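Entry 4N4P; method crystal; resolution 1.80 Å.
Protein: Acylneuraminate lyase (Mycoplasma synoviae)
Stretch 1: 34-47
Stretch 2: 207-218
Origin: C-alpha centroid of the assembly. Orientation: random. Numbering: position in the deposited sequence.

Stretch 1 34-47: NFLVEKQKVDGIYI
Stretch 2 207-218: FIGSTYNVNAKG

Residues 34-39 continue a helix that begins earlier in the chain, with phi/psi near -60/-45 through L36. The turn widens at 35-39: F35 O accepts from both K39 N and Q40 N, each at 2.9 Å, the second being the i+5 bond of a pi-type turn. V42 N then bonds back to L36 O at 3.1 Å. K41 leaves helical space with positive phi (56/47), V42 is extended at -77/164, and D43 (-88/-22) leads into the strand 44-47.

In the second stretch the order is reversed, strand before helix. Strand 207-209 ends at G209 (-169/149), where an ideal CB would lie 2.7 Å from Y212 CE2, so the absence of a side chain leaves room for that ring. Through the turn, N213 N bonds to S210 O at 3.2 Å and N215 N to T211 O at 3.3 Å. V214 (-130/-6) and N215 (-133/42) depart from regular helical angles, and the helix is kinked where K217 N and G218 N lack bonds to the preceding turn. G218 N is instead held by the side chain of N215, donating to its OD1 at 2.9 Å.

The two helix axes run nearly parallel, 7° between their N-to-C directions, with a closest approach of 9.8 Å. The register pairs L36 with N213 (CA-CA 6.7 Å), Q40 with A216 (5.6 Å) and, on the strands, Y46 with I208 (7.0 Å). The contact buries 403 Å², both sides summed.

Q40 covers the closest of these pairings. Its CA-to-CB bond points toward the second stretch, and chi1 and chi2 are both m (-59°, -65°), with chi3 at -51°. With these rotamers OE1 reaches the backbone just before the kink: A216 N donates to Q40 OE1 at 3.1 Å with an N-H...O angle of 154°, the sole direct hydrogen bond across the stretches. N215 N, 3.5 Å from Q40 OE1, has too poor an angle to join it. Two waters extend the link. Water 1 donates to Q40 OE1 (2.7 Å) and accepts from K217 N (2.8 Å); water 2 accepts from Q40 NE2 (3.0 Å) and donates to V214 O (2.6 Å). Both ends of the amide thus reach the irregular turn.

Around N213 O the packing is carbon-rich: Q40 CG lies 3.3 Å from N213 O, while F35 CE2 and L36 CD2 each lie 3.5 Å from that oxygen, which is buried without a polar partner. F35 (chi1 t, chi2 72°) presents its ring edge there, and its CE2 also meets V214 CG1 at 4.5 Å. L36 (m, t) starts sideways, but its end comes nearer.

Beyond the helix, V42 CG1 (chi1 m) packs against A216 CB at 4.2 Å. On the strands, Y46 (chi1 t, chi2 79°) and I208 (m, t) point toward each other's stretches. I208 CG2 sits 3.6 Å from Y46 CG and 4.0 Å from the centroid of the Y46 ring, 29° off its normal, a CH-pi contact over the face.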

# COMPACT_ATOMS: atom_id res chain seq x y z
N ASN A 34 -29.03 20.08 -21.48
CA ASN A 34 -28.91 20.85 -22.72
C ASN A 34 -27.50 21.35 -22.98
O ASN A 34 -27.05 21.35 -24.12
CB ASN A 34 -29.89 22.03 -22.74
CG ASN A 34 -31.36 21.61 -22.76
OD1 ASN A 34 -31.73 20.47 -23.08
ND2 ASN A 34 -32.23 22.57 -22.44
N PHE A 35 -26.81 21.81 -21.94
CA PHE A 35 -25.44 22.29 -22.07
C PHE A 35 -24.54 21.15 -22.61
O PHE A 35 -23.77 21.33 -23.56
CB PHE A 35 -24.94 22.80 -20.71
CG PHE A 35 -23.50 23.23 -20.70
CD1 PHE A 35 -23.10 24.40 -21.32
CD2 PHE A 35 -22.54 22.45 -20.02
CE1 PHE A 35 -21.76 24.81 -21.28
CE2 PHE A 35 -21.22 22.85 -19.97
CZ PHE A 35 -20.83 24.03 -20.60
N LEU A 36 -24.71 19.96 -22.04
CA LEU A 36 -23.88 18.81 -22.44
C LEU A 36 -24.17 18.40 -23.89
O LEU A 36 -23.25 18.17 -24.68
CB LEU A 36 -24.12 17.63 -21.49
CG LEU A 36 -23.69 17.91 -20.04
CD1 LEU A 36 -23.94 16.69 -19.14
CD2 LEU A 36 -22.20 18.30 -20.04
N VAL A 37 -25.45 18.32 -24.23
CA VAL A 37 -25.84 17.93 -25.58
C VAL A 37 -25.48 19.02 -26.59
O VAL A 37 -24.90 18.73 -27.63
CB VAL A 37 -27.36 17.64 -25.65
CG1 VAL A 37 -27.82 17.36 -27.12
CG2 VAL A 37 -27.72 16.45 -24.71
N GLU A 38 -25.82 20.27 -26.29
CA GLU A 38 -25.80 21.32 -27.32
C GLU A 38 -24.50 22.09 -27.41
O GLU A 38 -24.11 22.53 -28.49
CB GLU A 38 -26.97 22.30 -27.11
CG GLU A 38 -28.33 21.61 -27.14
CD GLU A 38 -29.44 22.43 -26.47
OE1 GLU A 38 -29.28 23.66 -26.29
OE2 GLU A 38 -30.47 21.83 -26.10
N LYS A 39 -23.83 22.27 -26.26
CA LYS A 39 -22.61 23.06 -26.21
C LYS A 39 -21.38 22.19 -26.11
O LYS A 39 -20.39 22.43 -26.80
CB LYS A 39 -22.62 24.05 -25.03
CG LYS A 39 -23.69 25.16 -25.15
CD LYS A 39 -23.42 26.04 -26.37
CE LYS A 39 -24.40 27.21 -26.39
NZ LYS A 39 -25.72 26.73 -26.85
N GLN A 40 -21.41 21.20 -25.22
CA GLN A 40 -20.29 20.25 -25.19
C GLN A 40 -20.34 19.26 -26.36
O GLN A 40 -19.32 18.65 -26.71
CB GLN A 40 -20.22 19.53 -23.85
CG GLN A 40 -20.04 20.51 -22.68
CD GLN A 40 -18.71 21.21 -22.76
OE1 GLN A 40 -17.66 20.56 -22.90
NE2 GLN A 40 -18.74 22.54 -22.68
N LYS A 41 -21.53 19.09 -26.94
CA LYS A 41 -21.71 18.16 -28.07
C LYS A 41 -21.26 16.75 -27.75
O LYS A 41 -20.54 16.11 -28.55
CB LYS A 41 -20.96 18.69 -29.32
CG LYS A 41 -21.36 20.10 -29.77
CD LYS A 41 -22.47 20.08 -30.81
CE LYS A 41 -22.85 21.51 -31.26
NZ LYS A 41 -21.75 22.18 -32.02
N VAL A 42 -21.68 16.24 -26.59
CA VAL A 42 -21.24 14.93 -26.13
C VAL A 42 -22.00 13.82 -26.88
O VAL A 42 -23.06 14.05 -27.50
CB VAL A 42 -21.46 14.75 -24.59
CG1 VAL A 42 -20.66 15.82 -23.85
CG2 VAL A 42 -22.95 14.87 -24.23
N ASP A 43 -21.46 12.61 -26.80
CA ASP A 43 -22.09 11.46 -27.42
C ASP A 43 -23.10 10.79 -26.50
O ASP A 43 -24.00 10.07 -26.96
CB ASP A 43 -20.99 10.49 -27.85
CG ASP A 43 -20.02 11.13 -28.78
OD1 ASP A 43 -20.40 11.31 -29.95
OD2 ASP A 43 -18.89 11.52 -28.35
N GLY A 44 -22.95 11.01 -25.20
CA GLY A 44 -23.85 10.42 -24.24
C GLY A 44 -23.67 11.07 -22.90
O GLY A 44 -22.74 11.89 -22.71
N ILE A 45 -24.52 10.70 -21.94
CA ILE A 45 -24.42 11.24 -20.58
C ILE A 45 -24.53 10.09 -19.60
O ILE A 45 -25.37 9.20 -19.76
CB ILE A 45 -25.56 12.28 -20.27
CG1 ILE A 45 -25.52 13.40 -21.30
CG2 ILE A 45 -25.38 12.89 -18.87
CD1 ILE A 45 -26.79 14.28 -21.30
N TYR A 46 -23.67 10.12 -18.57
CA TYR A 46 -23.64 9.11 -17.53
C TYR A 46 -24.13 9.80 -16.26
O TYR A 46 -23.47 10.72 -15.77
CB TYR A 46 -22.20 8.63 -17.33
CG TYR A 46 -22.00 7.56 -16.28
CD1 TYR A 46 -22.30 6.24 -16.56
CD2 TYR A 46 -21.46 7.87 -15.02
CE1 TYR A 46 -22.10 5.23 -15.62
CE2 TYR A 46 -21.26 6.87 -14.07
CZ TYR A 46 -21.59 5.55 -14.37
OH TYR A 46 -21.40 4.52 -13.49
N ILE A 47 -25.29 9.38 -15.76
CA ILE A 47 -25.92 10.11 -14.66
C ILE A 47 -25.85 9.38 -13.34
O ILE A 47 -25.69 8.16 -13.29
CB ILE A 47 -27.38 10.51 -14.98
CG1 ILE A 47 -28.29 9.27 -14.96
CG2 ILE A 47 -27.41 11.31 -16.29
CD1 ILE A 47 -29.79 9.61 -14.76
N PHE A 207 -15.76 6.66 -23.45
CA PHE A 207 -15.09 7.26 -22.29
C PHE A 207 -16.09 7.91 -21.36
O PHE A 207 -16.88 8.77 -21.78
CB PHE A 207 -14.03 8.26 -22.75
CG PHE A 207 -13.04 7.63 -23.66
CD1 PHE A 207 -13.28 7.55 -25.03
CD2 PHE A 207 -11.89 7.03 -23.13
CE1 PHE A 207 -12.37 6.88 -25.86
CE2 PHE A 207 -10.97 6.39 -23.95
CZ PHE A 207 -11.21 6.30 -25.31
N ILE A 208 -16.06 7.51 -20.10
CA ILE A 208 -16.92 8.16 -19.11
C ILE A 208 -16.03 8.96 -18.18
O ILE A 208 -15.03 8.44 -17.68
CB ILE A 208 -17.75 7.16 -18.30
CG1 ILE A 208 -18.72 6.38 -19.21
CG2 ILE A 208 -18.52 7.88 -17.22
CD1 ILE A 208 -19.32 5.15 -18.55
N GLY A 209 -16.36 10.21 -17.94
CA GLY A 209 -15.49 10.98 -17.04
C GLY A 209 -16.06 12.31 -16.60
O GLY A 209 -16.82 12.94 -17.32
N SER A 210 -15.67 12.71 -15.39
CA SER A 210 -16.12 13.96 -14.80
C SER A 210 -15.64 15.15 -15.65
O SER A 210 -16.35 16.15 -15.78
CB SER A 210 -15.53 14.09 -13.39
OG SER A 210 -14.10 14.10 -13.43
N THR A 211 -14.43 15.05 -16.19
CA THR A 211 -13.80 16.23 -16.82
C THR A 211 -14.42 16.59 -18.18
O THR A 211 -14.24 17.71 -18.66
CB THR A 211 -12.26 16.10 -16.94
OG1 THR A 211 -11.95 15.08 -17.90
CG2 THR A 211 -11.62 15.75 -15.59
N TYR A 212 -15.16 15.66 -18.77
CA TYR A 212 -15.78 15.93 -20.07
C TYR A 212 -17.02 16.80 -19.92
O TYR A 212 -17.57 17.26 -20.92
CB TYR A 212 -16.16 14.63 -20.83
CG TYR A 212 -15.05 13.60 -20.81
CD1 TYR A 212 -13.73 13.96 -21.16
CD2 TYR A 212 -15.30 12.28 -20.44
CE1 TYR A 212 -12.68 13.02 -21.14
CE2 TYR A 212 -14.26 11.32 -20.41
CZ TYR A 212 -12.95 11.71 -20.74
OH TYR A 212 -11.93 10.78 -20.71
N ASN A 213 -17.46 17.03 -18.68
CA ASN A 213 -18.56 17.97 -18.43
C ASN A 213 -18.29 19.36 -19.03
O ASN A 213 -19.23 20.03 -19.48
CB ASN A 213 -18.85 18.14 -16.92
CG ASN A 213 -19.72 17.02 -16.34
OD1 ASN A 213 -19.22 16.13 -15.61
ND2 ASN A 213 -21.01 17.09 -16.60
N VAL A 214 -17.04 19.81 -19.02
CA VAL A 214 -16.75 21.17 -19.46
C VAL A 214 -15.61 21.24 -20.49
O VAL A 214 -15.34 22.31 -21.06
CB VAL A 214 -16.48 22.15 -18.26
CG1 VAL A 214 -17.69 22.18 -17.32
CG2 VAL A 214 -15.20 21.74 -17.49
N ASN A 215 -14.96 20.11 -20.76
CA ASN A 215 -13.90 20.08 -21.75
C ASN A 215 -14.00 18.94 -22.74
O ASN A 215 -12.99 18.32 -23.11
CB ASN A 215 -12.51 20.11 -21.11
CG ASN A 215 -11.45 20.60 -22.07
OD1 ASN A 215 -11.78 21.03 -23.20
ND2 ASN A 215 -10.19 20.57 -21.65
N ALA A 216 -15.23 18.68 -23.21
CA ALA A 216 -15.42 17.70 -24.28
C ALA A 216 -14.60 18.08 -25.51
O ALA A 216 -14.11 17.21 -26.21
CB ALA A 216 -16.93 17.55 -24.65
N LYS A 217 -14.45 19.39 -25.77
CA LYS A 217 -13.68 19.82 -26.94
C LYS A 217 -12.22 19.31 -26.86
O LYS A 217 -11.68 18.79 -27.85
CB LYS A 217 -13.70 21.34 -27.09
CG LYS A 217 -12.97 21.84 -28.33
CD LYS A 217 -13.27 23.31 -28.60
CE LYS A 217 -12.27 24.20 -27.92
NZ LYS A 217 -12.36 25.59 -28.50
N GLY A 218 -11.61 19.48 -25.70
CA GLY A 218 -10.19 19.13 -25.47
C GLY A 218 -10.00 17.63 -25.51
O GLY A 218 -9.00 17.14 -26.06
O HOH W 1 -15.93 21.52 -24.72
O HOH W 2 -16.32 24.30 -22.40